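Long-range contacts in DsrH (Allochromatium vinosum, PDB 2HY5), which probably takes part in sulfur transfer during the oxidation of stored sulfur, as one of the three kinds of subunit of the DsrEFH complex: residues I3-F12 with A28-A39; A40-T51 with F71-I80. All blocks are in the same frame, centred on the assembly; numbering follows the deposited sequence.

Contact 1 (I3-F12 with A28-A39); sequences ILHTVNKSPF and ASVLLFEDGIYA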
loop_
_atom_site.group_PDB
_atom_site.type_symbol
_atom_site.label_atom_id
_atom_site.label_comp_id
_atom_site.label_asym_id
_atom_site.label_seq_id
_atom_site.Cartn_x
_atom_site.Cartn_y
_atom_site.Cartn_z
ATOM N N ILE C 3 -17.071 -14.433 -14.449
ATOM C CA ILE C 3 -16.486 -13.654 -13.363
ATOM C C ILE C 3 -16.091 -12.278 -13.863
ATOM O O ILE C 3 -15.611 -12.132 -14.988
ATOM C CB ILE C 3 -15.192 -14.307 -12.816
ATOM C CG1 ILE C 3 -15.501 -15.687 -12.237
ATOM C CG2 ILE C 3 -14.554 -13.405 -11.760
ATOM C CD1 ILE C 3 -14.260 -16.441 -11.794
ATOM N N LEU C 4 -16.304 -11.269 -13.027
ATOM C CA LEU C 4 -15.871 -9.924 -13.356
ATOM C C LEU C 4 -14.640 -9.723 -12.491
ATOM O O LEU C 4 -14.732 -9.715 -11.262
ATOM C CB LEU C 4 -16.906 -8.859 -12.979
ATOM C CG LEU C 4 -16.305 -7.444 -13.009
ATOM C CD1 LEU C 4 -15.986 -7.046 -14.444
ATOM C CD2 LEU C 4 -17.257 -6.445 -12.368
ATOM N N HIS C 5 -13.485 -9.592 -13.129
ATOM C CA HIS C 5 -12.243 -9.368 -12.400
ATOM C C HIS C 5 -12.014 -7.866 -12.337
ATOM O O HIS C 5 -12.216 -7.162 -13.329
ATOM C CB HIS C 5 -11.068 -10.006 -13.143
ATOM C CG HIS C 5 -11.202 -11.483 -13.340
ATOM N ND1 HIS C 5 -10.740 -12.403 -12.423
ATOM C CD2 HIS C 5 -11.756 -12.204 -14.344
ATOM C CE1 HIS C 5 -11.000 -13.624 -12.852
ATOM N NE2 HIS C 5 -11.618 -13.532 -14.018
ATOM N N THR C 6 -11.603 -7.364 -11.177
ATOM C CA THR C 6 -11.320 -5.940 -11.063
ATOM C C THR C 6 -9.832 -5.770 -10.785
ATOM O O THR C 6 -9.253 -6.498 -9.976
ATOM C CB THR C 6 -12.136 -5.266 -9.933
ATOM O OG1 THR C 6 -11.806 -5.860 -8.671
ATOM C CG2 THR C 6 -13.635 -5.415 -10.192
ATOM N N VAL C 7 -9.214 -4.825 -11.483
ATOM C CA VAL C 7 -7.786 -4.551 -11.315
ATOM C C VAL C 7 -7.639 -3.058 -11.069
ATOM O O VAL C 7 -7.997 -2.251 -11.930
ATOM C CB VAL C 7 -6.989 -4.940 -12.580
ATOM C CG1 VAL C 7 -5.517 -4.593 -12.397
ATOM C CG2 VAL C 7 -7.150 -6.430 -12.857
ATOM N N ASN C 8 -7.107 -2.687 -9.906
ATOM C CA ASN C 8 -6.970 -1.269 -9.581
ATOM C C ASN C 8 -5.547 -0.753 -9.462
ATOM O O ASN C 8 -5.345 0.396 -9.086
ATOM C CB ASN C 8 -7.704 -0.958 -8.276
ATOM C CG ASN C 8 -7.029 -1.580 -7.066
ATOM O OD1 ASN C 8 -7.174 -1.098 -5.944
ATOM N ND2 ASN C 8 -6.296 -2.666 -7.289
ATOM N N LYS C 9 -4.570 -1.594 -9.774
ATOM C CA LYS C 9 -3.170 -1.198 -9.668
ATOM C C LYS C 9 -2.481 -1.096 -11.019
ATOM O O LYS C 9 -2.796 -1.835 -11.948
ATOM C CB LYS C 9 -2.422 -2.194 -8.779
ATOM C CG LYS C 9 -2.201 -1.718 -7.354
ATOM C CD LYS C 9 -3.459 -1.134 -6.746
ATOM C CE LYS C 9 -3.206 -0.580 -5.351
ATOM N NZ LYS C 9 -2.237 0.546 -5.319
ATOM N N SER C 10 -1.529 -0.173 -11.107
ATOM C CA SER C 10 -0.764 0.045 -12.325
ATOM C C SER C 10 -0.030 -1.226 -12.742
ATOM O O SER C 10 0.549 -1.921 -11.905
ATOM C CB SER C 10 0.255 1.165 -12.104
ATOM O OG SER C 10 1.219 1.185 -13.138
ATOM N N PRO C 11 -0.050 -1.546 -14.045
ATOM C CA PRO C 11 0.622 -2.739 -14.561
ATOM C C PRO C 11 2.139 -2.563 -14.552
ATOM O O PRO C 11 2.885 -3.523 -14.724
ATOM C CB PRO C 11 0.052 -2.864 -15.971
ATOM C CG PRO C 11 -0.151 -1.437 -16.362
ATOM C CD PRO C 11 -0.781 -0.848 -15.118
ATOM N N PHE C 12 2.590 -1.328 -14.354
ATOM C CA PHE C 12 4.019 -1.039 -14.321
ATOM C C PHE C 12 4.498 -1.043 -12.877
ATOM O O PHE C 12 5.691 -1.180 -12.598
ATOM C CB PHE C 12 4.293 0.328 -14.948
ATOM C CG PHE C 12 3.562 0.558 -16.241
ATOM C CD1 PHE C 12 2.523 1.479 -16.311
ATOM C CD2 PHE C 12 3.887 -0.172 -17.379
ATOM C CE1 PHE C 12 1.814 1.668 -17.497
ATOM C CE2 PHE C 12 3.182 0.010 -18.572
ATOM C CZ PHE C 12 2.144 0.930 -18.629
ATOM N N ALA C 28 -14.847 -14.253 -19.587
ATOM C CA ALA C 28 -14.807 -13.432 -18.384
ATOM C C ALA C 28 -14.623 -11.962 -18.737
ATOM O O ALA C 28 -14.232 -11.618 -19.855
ATOM C CB ALA C 28 -13.673 -13.895 -17.475
ATOM N N SER C 29 -14.914 -11.094 -17.777
ATOM C CA SER C 29 -14.760 -9.665 -17.986
ATOM C C SER C 29 -13.722 -9.124 -17.018
ATOM O O SER C 29 -13.555 -9.645 -15.916
ATOM C CB SER C 29 -16.092 -8.946 -17.773
ATOM O OG SER C 29 -17.041 -9.339 -18.748
ATOM N N VAL C 30 -13.019 -8.084 -17.445
ATOM C CA VAL C 30 -12.005 -7.458 -16.618
ATOM C C VAL C 30 -12.233 -5.954 -16.637
ATOM O O VAL C 30 -12.375 -5.349 -17.703
ATOM C CB VAL C 30 -10.577 -7.750 -17.145
ATOM C CG1 VAL C 30 -9.551 -7.072 -16.258
ATOM C CG2 VAL C 30 -10.322 -9.249 -17.181
ATOM N N LEU C 31 -12.290 -5.354 -15.453
ATOM C CA LEU C 31 -12.478 -3.917 -15.344
ATOM C C LEU C 31 -11.252 -3.284 -14.727
ATOM O O LEU C 31 -10.799 -3.687 -13.650
ATOM C CB LEU C 31 -13.692 -3.568 -14.479
ATOM C CG LEU C 31 -13.800 -2.061 -14.193
ATOM C CD1 LEU C 31 -14.162 -1.312 -15.475
ATOM C CD2 LEU C 31 -14.841 -1.806 -13.125
ATOM N N LEU C 32 -10.729 -2.285 -15.420
ATOM C CA LEU C 32 -9.563 -1.554 -14.964
ATOM C C LEU C 32 -10.057 -0.244 -14.369
ATOM O O LEU C 32 -10.752 0.518 -15.037
ATOM C CB LEU C 32 -8.649 -1.259 -16.150
ATOM C CG LEU C 32 -8.196 -2.477 -16.960
ATOM C CD1 LEU C 32 -7.502 -2.015 -18.247
ATOM C CD2 LEU C 32 -7.264 -3.331 -16.109
ATOM N N PHE C 33 -9.730 0.007 -13.106
ATOM C CA PHE C 33 -10.135 1.263 -12.497
ATOM C C PHE C 33 -9.011 1.764 -11.598
ATOM O O PHE C 33 -8.040 1.047 -11.364
ATOM C CB PHE C 33 -11.492 1.136 -11.772
ATOM C CG PHE C 33 -11.466 0.325 -10.503
ATOM C CD1 PHE C 33 -11.110 -1.020 -10.513
ATOM C CD2 PHE C 33 -11.865 0.900 -9.299
ATOM C CE1 PHE C 33 -11.157 -1.780 -9.344
ATOM C CE2 PHE C 33 -11.915 0.148 -8.128
ATOM C CZ PHE C 33 -11.561 -1.194 -8.150
ATOM N N GLU C 34 -9.121 3.000 -11.125
ATOM C CA GLU C 34 -8.062 3.599 -10.324
ATOM C C GLU C 34 -6.789 3.569 -11.172
ATOM O O GLU C 34 -6.833 3.880 -12.361
ATOM C CB GLU C 34 -7.877 2.839 -9.003
ATOM C CG GLU C 34 -9.026 3.061 -8.027
ATOM C CD GLU C 34 -8.810 2.402 -6.677
ATOM O OE1 GLU C 34 -7.644 2.134 -6.320
ATOM O OE2 GLU C 34 -9.811 2.167 -5.966
ATOM N N ASP C 35 -5.664 3.186 -10.578
ATOM C CA ASP C 35 -4.400 3.141 -11.307
ATOM C C ASP C 35 -4.325 2.025 -12.356
ATOM O O ASP C 35 -3.403 1.995 -13.179
ATOM C CB ASP C 35 -3.235 3.013 -10.320
ATOM C CG ASP C 35 -2.987 4.295 -9.535
ATOM O OD1 ASP C 35 -2.154 4.263 -8.603
ATOM O OD2 ASP C 35 -3.603 5.343 -9.850
ATOM N N GLY C 36 -5.287 1.105 -12.329
ATOM C CA GLY C 36 -5.293 0.032 -13.308
ATOM C C GLY C 36 -5.549 0.573 -14.708
ATOM O O GLY C 36 -5.248 -0.089 -15.708
ATOM N N ILE C 37 -6.111 1.781 -14.769
ATOM C CA ILE C 37 -6.442 2.475 -16.021
ATOM C C ILE C 37 -5.280 2.591 -17.008
ATOM O O ILE C 37 -5.471 2.540 -18.222
ATOM C CB ILE C 37 -6.974 3.902 -15.704
ATOM C CG1 ILE C 37 -8.479 3.945 -15.922
ATOM C CG2 ILE C 37 -6.236 4.968 -16.510
ATOM C CD1 ILE C 37 -9.236 3.102 -14.961
ATOM N N TYR C 38 -4.075 2.750 -16.482
ATOM C CA TYR C 38 -2.908 2.910 -17.337
ATOM C C TYR C 38 -2.682 1.729 -18.282
ATOM O O TYR C 38 -2.118 1.895 -19.363
ATOM C CB TYR C 38 -1.674 3.154 -16.471
ATOM C CG TYR C 38 -1.764 4.443 -15.682
ATOM C CD1 TYR C 38 -1.782 4.432 -14.286
ATOM C CD2 TYR C 38 -1.820 5.674 -16.331
ATOM C CE1 TYR C 38 -1.852 5.613 -13.559
ATOM C CE2 TYR C 38 -1.886 6.868 -15.611
ATOM C CZ TYR C 38 -1.902 6.827 -14.222
ATOM O OH TYR C 38 -1.948 7.994 -13.491
ATOM N N ALA C 39 -3.126 0.546 -17.878
ATOM C CA ALA C 39 -2.966 -0.638 -18.711
ATOM C C ALA C 39 -3.824 -0.565 -19.976
ATOM O O ALA C 39 -3.544 -1.245 -20.956
ATOM C CB ALA C 39 -3.326 -1.888 -17.912
HETATM O O HOH W 1 -4.985 2.342 -7.288
HETATM O O HOH W 2 -2.808 3.019 -6.241
#

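Contact 2 (A40-T51 with F71-I80); sequences ALAGTRVESQVT and FSDERVIPGI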
loop_
_atom_site.group_PDB
_atom_site.type_symbol
_atom_site.label_atom_id
_atom_site.label_comp_id
_atom_site.label_asym_id
_atom_site.label_seq_id
_atom_site.Cartn_x
_atom_site.Cartn_y
_atom_site.Cartn_z
ATOM N N ALA C 40 -4.861 0.265 -19.957
ATOM C CA ALA C 40 -5.752 0.379 -21.111
ATOM C C ALA C 40 -5.267 1.350 -22.185
ATOM O O ALA C 40 -5.865 1.450 -23.257
ATOM C CB ALA C 40 -7.144 0.786 -20.639
ATOM N N LEU C 41 -4.175 2.052 -21.906
ATOM C CA LEU C 41 -3.646 3.037 -22.842
ATOM C C LEU C 41 -2.810 2.468 -23.989
ATOM O O LEU C 41 -1.932 1.629 -23.788
ATOM C CB LEU C 41 -2.830 4.072 -22.073
ATOM C CG LEU C 41 -3.601 4.748 -20.937
ATOM C CD1 LEU C 41 -2.696 5.753 -20.248
ATOM C CD2 LEU C 41 -4.849 5.432 -21.486
ATOM N N ALA C 42 -3.092 2.934 -25.199
ATOM C CA ALA C 42 -2.357 2.474 -26.366
ATOM C C ALA C 42 -0.917 2.973 -26.284
ATOM O O ALA C 42 -0.653 4.042 -25.736
ATOM C CB ALA C 42 -3.017 2.996 -27.636
ATOM N N GLY C 43 0.009 2.179 -26.809
ATOM C CA GLY C 43 1.407 2.574 -26.825
ATOM C C GLY C 43 2.306 2.224 -25.652
ATOM O O GLY C 43 3.506 2.500 -25.707
ATOM N N THR C 44 1.762 1.623 -24.599
ATOM C CA THR C 44 2.591 1.271 -23.445
ATOM C C THR C 44 3.311 -0.053 -23.664
ATOM O O THR C 44 3.060 -0.757 -24.644
ATOM C CB THR C 44 1.771 1.136 -22.156
ATOM O OG1 THR C 44 1.140 -0.149 -22.132
ATOM C CG2 THR C 44 0.716 2.229 -22.067
ATOM N N ARG C 45 4.196 -0.393 -22.733
ATOM C CA ARG C 45 4.965 -1.628 -22.816
ATOM C C ARG C 45 4.101 -2.874 -22.603
ATOM O O ARG C 45 4.551 -3.992 -22.852
ATOM C CB ARG C 45 6.097 -1.604 -21.785
ATOM C CG ARG C 45 7.188 -2.629 -22.039
ATOM C CD ARG C 45 8.192 -2.674 -20.898
ATOM N NE ARG C 45 7.568 -3.090 -19.645
ATOM C CZ ARG C 45 7.271 -2.268 -18.644
ATOM N NH1 ARG C 45 7.543 -0.976 -18.741
ATOM N NH2 ARG C 45 6.697 -2.738 -17.545
ATOM N N VAL C 46 2.866 -2.690 -22.140
ATOM C CA VAL C 46 1.987 -3.833 -21.915
ATOM C C VAL C 46 0.850 -3.932 -22.923
ATOM O O VAL C 46 -0.016 -4.792 -22.792
ATOM C CB VAL C 46 1.376 -3.825 -20.487
ATOM C CG1 VAL C 46 2.483 -3.796 -19.448
ATOM C CG2 VAL C 46 0.441 -2.639 -20.319
ATOM N N GLU C 47 0.853 -3.063 -23.929
ATOM C CA GLU C 47 -0.201 -3.084 -24.942
ATOM C C GLU C 47 -0.331 -4.460 -25.599
ATOM O O GLU C 47 -1.437 -4.951 -25.815
ATOM C CB GLU C 47 0.063 -2.035 -26.028
ATOM C CG GLU C 47 -1.053 -1.951 -27.065
ATOM C CD GLU C 47 -0.705 -1.082 -28.260
ATOM O OE1 GLU C 47 -0.328 0.089 -28.063
ATOM O OE2 GLU C 47 -0.816 -1.573 -29.404
ATOM N N SER C 48 0.804 -5.081 -25.911
ATOM C CA SER C 48 0.806 -6.392 -26.552
ATOM C C SER C 48 0.028 -7.445 -25.774
ATOM O O SER C 48 -0.813 -8.149 -26.336
ATOM C CB SER C 48 2.244 -6.883 -26.757
ATOM O OG SER C 48 2.936 -6.063 -27.681
ATOM N N GLN C 49 0.317 -7.562 -24.484
ATOM C CA GLN C 49 -0.357 -8.547 -23.652
ATOM C C GLN C 49 -1.822 -8.205 -23.416
ATOM O O GLN C 49 -2.658 -9.097 -23.270
ATOM C CB GLN C 49 0.382 -8.707 -22.320
ATOM C CG GLN C 49 0.710 -7.408 -21.608
ATOM C CD GLN C 49 1.689 -7.609 -20.463
ATOM O OE1 GLN C 49 1.390 -8.305 -19.490
ATOM N NE2 GLN C 49 2.867 -7.004 -20.576
ATOM N N VAL C 50 -2.142 -6.917 -23.378
ATOM C CA VAL C 50 -3.527 -6.513 -23.181
ATOM C C VAL C 50 -4.321 -6.813 -24.452
ATOM O O VAL C 50 -5.427 -7.344 -24.388
ATOM C CB VAL C 50 -3.629 -5.015 -22.837
ATOM C CG1 VAL C 50 -5.095 -4.604 -22.713
ATOM C CG2 VAL C 50 -2.901 -4.743 -21.526
ATOM N N THR C 51 -3.742 -6.491 -25.604
ATOM C CA THR C 51 -4.400 -6.738 -26.881
ATOM C C THR C 51 -4.671 -8.230 -27.047
ATOM O O THR C 51 -5.739 -8.628 -27.513
ATOM C CB THR C 51 -3.542 -6.237 -28.057
ATOM O OG1 THR C 51 -3.351 -4.820 -27.935
ATOM C CG2 THR C 51 -4.224 -6.539 -29.385
ATOM N N PHE C 71 -6.392 11.282 -19.590
ATOM C CA PHE C 71 -6.586 10.616 -20.872
ATOM C C PHE C 71 -8.021 10.575 -21.365
ATOM O O PHE C 71 -8.947 10.321 -20.598
ATOM C CB PHE C 71 -6.019 9.197 -20.807
ATOM C CG PHE C 71 -4.593 9.151 -20.351
ATOM C CD1 PHE C 71 -4.283 9.074 -18.995
ATOM C CD2 PHE C 71 -3.555 9.260 -21.270
ATOM C CE1 PHE C 71 -2.956 9.111 -18.561
ATOM C CE2 PHE C 71 -2.230 9.298 -20.849
ATOM C CZ PHE C 71 -1.930 9.226 -19.489
ATOM N N SER C 72 -8.195 10.841 -22.657
ATOM C CA SER C 72 -9.519 10.809 -23.268
ATOM C C SER C 72 -9.769 9.386 -23.757
ATOM O O SER C 72 -8.837 8.589 -23.856
ATOM C CB SER C 72 -9.592 11.790 -24.442
ATOM O OG SER C 72 -8.656 11.445 -25.444
ATOM N N ASP C 73 -11.021 9.070 -24.065
ATOM C CA ASP C 73 -11.388 7.729 -24.519
ATOM C C ASP C 73 -10.642 7.281 -25.766
ATOM O O ASP C 73 -10.466 6.085 -26.001
ATOM C CB ASP C 73 -12.892 7.667 -24.796
ATOM C CG ASP C 73 -13.727 7.993 -23.574
ATOM O OD1 ASP C 73 -14.970 8.037 -23.703
ATOM O OD2 ASP C 73 -13.150 8.205 -22.487
ATOM N N GLU C 74 -10.209 8.250 -26.564
ATOM C CA GLU C 74 -9.506 7.969 -27.809
ATOM C C GLU C 74 -8.099 7.435 -27.576
ATOM O O GLU C 74 -7.466 6.910 -28.492
ATOM C CB GLU C 74 -9.434 9.237 -28.669
ATOM C CG GLU C 74 -10.210 10.420 -28.100
ATOM C CD GLU C 74 -11.692 10.124 -27.974
ATOM O OE1 GLU C 74 -12.321 9.872 -29.018
ATOM O OE2 GLU C 74 -12.234 10.132 -26.846
ATOM N N ARG C 75 -7.618 7.562 -26.345
ATOM C CA ARG C 75 -6.275 7.109 -26.005
ATOM C C ARG C 75 -6.250 5.638 -25.615
ATOM O O ARG C 75 -5.185 5.061 -25.422
ATOM C CB ARG C 75 -5.723 7.945 -24.847
ATOM C CG ARG C 75 -5.629 9.436 -25.136
ATOM C CD ARG C 75 -4.613 9.725 -26.228
ATOM N NE ARG C 75 -3.234 9.571 -25.771
ATOM C CZ ARG C 75 -2.617 10.416 -24.948
ATOM N NH1 ARG C 75 -3.252 11.486 -24.484
ATOM N NH2 ARG C 75 -1.360 10.195 -24.591
ATOM N N VAL C 76 -7.427 5.036 -25.498
ATOM C CA VAL C 76 -7.533 3.640 -25.104
ATOM C C VAL C 76 -7.279 2.663 -26.252
ATOM O O VAL C 76 -7.512 2.983 -27.420
ATOM C CB VAL C 76 -8.938 3.361 -24.516
ATOM C CG1 VAL C 76 -9.053 1.918 -24.070
ATOM C CG2 VAL C 76 -9.200 4.303 -23.358
ATOM N N ILE C 77 -6.788 1.477 -25.910
ATOM C CA ILE C 77 -6.548 0.435 -26.899
ATOM C C ILE C 77 -7.915 0.057 -27.458
ATOM O O ILE C 77 -8.833 -0.265 -26.701
ATOM C CB ILE C 77 -5.920 -0.814 -26.248
ATOM C CG1 ILE C 77 -4.547 -0.462 -25.668
ATOM C CG2 ILE C 77 -5.802 -1.939 -27.274
ATOM C CD1 ILE C 77 -3.965 -1.552 -24.781
ATOM N N PRO C 78 -8.076 0.109 -28.790
ATOM C CA PRO C 78 -9.359 -0.238 -29.409
ATOM C C PRO C 78 -9.842 -1.612 -28.962
ATOM O O PRO C 78 -9.105 -2.595 -29.039
ATOM C CB PRO C 78 -9.041 -0.191 -30.901
ATOM C CG PRO C 78 -8.020 0.905 -30.976
ATOM C CD PRO C 78 -7.116 0.579 -29.805
ATOM N N GLY C 79 -11.082 -1.681 -28.490
ATOM C CA GLY C 79 -11.616 -2.952 -28.035
ATOM C C GLY C 79 -11.981 -2.912 -26.568
ATOM O O GLY C 79 -12.848 -3.658 -26.111
ATOM N N ILE C 80 -11.301 -2.049 -25.820
ATOM C CA ILE C 80 -11.585 -1.896 -24.399
ATOM C C ILE C 80 -12.726 -0.890 -24.290
ATOM O O ILE C 80 -12.600 0.248 -24.730
ATOM C CB ILE C 80 -10.365 -1.352 -23.637
ATOM C CG1 ILE C 80 -9.185 -2.309 -23.807
ATOM C CG2 ILE C 80 -10.701 -1.200 -22.157
ATOM C CD1 ILE C 80 -7.940 -1.890 -23.056
HETATM O O HOH W 3 -2.671 6.262 -25.760
#

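Contact 1 (I3-F12 with A28-A39)
His5 N donates to Ser29 O at 2.8 Å, and His5 O accepts from Leu31 N at 2.8 Å; both belong to a run of five nearly straight backbone bonds from Ser29 N–Ile3 O to Phe33 N–Val7 O. They pair strands 3-7 and 29-32 as parallel neighbours, the two strands of a beta-alpha-beta unit whose crossover carries helix 16-23. Past the strand ends water takes over: one molecule donates to Asn8 O, at 2.7 Å, and to Glu34 OE1, while a second links Lys9 NZ to Asp35 OD1. Asp35 OD2 forms a salt bridge with Arg69, and Glu34 OE2 a hydrogen bond with Ser19 OG of a neighbouring DsrE subunit. Phe33 CG lies between its backbone N and carbonyl carbon (chi1 71°), a torsion that brings the ring back to Thr6 and Asn8, at the end of strand 3-7. There Asn8 CB sits over one face, 4.0 Å from the centroid of the Phe33 ring, in a CH-pi contact, and Thr6 CB meets Phe33 CE1 at 3.7 Å. A serine in place of Phe33 would probably leave Asn8 CB and Thr6 CB without their aromatic partner and open a gap beside them. On the other side of the sheet Val7 CB touches Leu32 CD2 at 3.9 Å. Farther along, Phe12 CE1 abuts Tyr38 CB, and Pro11 CG rests on Ala39 CB at 3.6 Å.

Contact 2 (A40-T51 with F71-I80)
Leu41 CD1 stands over the centre of one face of Phe71, 3.5 Å from the centroid of the Phe71 ring and only 7° off its normal, a CH-pi contact made nearly head-on. The leucine reaches it with CG anti to its own carbonyl carbon (chi1 -55°) and an extended second torsion, and its other methyl, CD2, leans on the ring near CG. At the edge of the same ring, in its plane, lies Arg75 NH2. The guanidinium in turn has Phe71 CD2 over one of its faces, 3.8 Å above the Arg75 plane and offset toward the rim, while its NH2 forms a salt bridge with Asp96 of a neighbouring DsrF subunit.

Behind these groups two backbone bonds flank a single beta bridge between Leu41 and Val76: Ile77 N donates to Ala40 O at 2.8 Å, and Ala42 N to Arg75 O at 3.0 Å, almost straight at 175°. Arg75 O also accepts from a water that donates to Ala42 O, which doubles the tie at this end. Ile77 reaches across to the helical part of 40-51. Its CG1 lies close to Ala40 O, at 3.3 Å, its CD1 meets Glu47 CG at 3.7 Å and also reaches Val50 CG1, and its CG2 turns to Thr51 OG1. That hydroxyl donates to Glu47 O from above the carbonyl plane, and the same oxygen also accepts from Thr51 N. Ile80 CD1 closes the apolar cluster on Ala40 CB at 3.7 Å.

An isolated bridge of this kind joins two connecting segments of an open parallel alpha/beta sheet: the turn-rich lead-in to helix 47-53 and the loop that precedes strand 81-83.

In the fold
The two contacts illustrate how a strand pair and the loops beyond it are built as one continuous body. Contact 1 closes first along the chain and hands over directly at Ala39 and Ala40; its centre lies about 12 Å from that of contact 2. They touch at several points, among them Phe12 CZ against Thr44 CB at 3.6 Å, Leu32 CD1 against Ala40 CB at 3.7 Å, and Ala39 O against Val50 CG2 at 3.6 Å. Both also help form the interface with DsrF, where Tyr49 of a neighbouring DsrF subunit stacks on Tyr38 of contact 1 and packs against Phe71 of contact 2. Contact 1 also reaches DsrE, through Glu34.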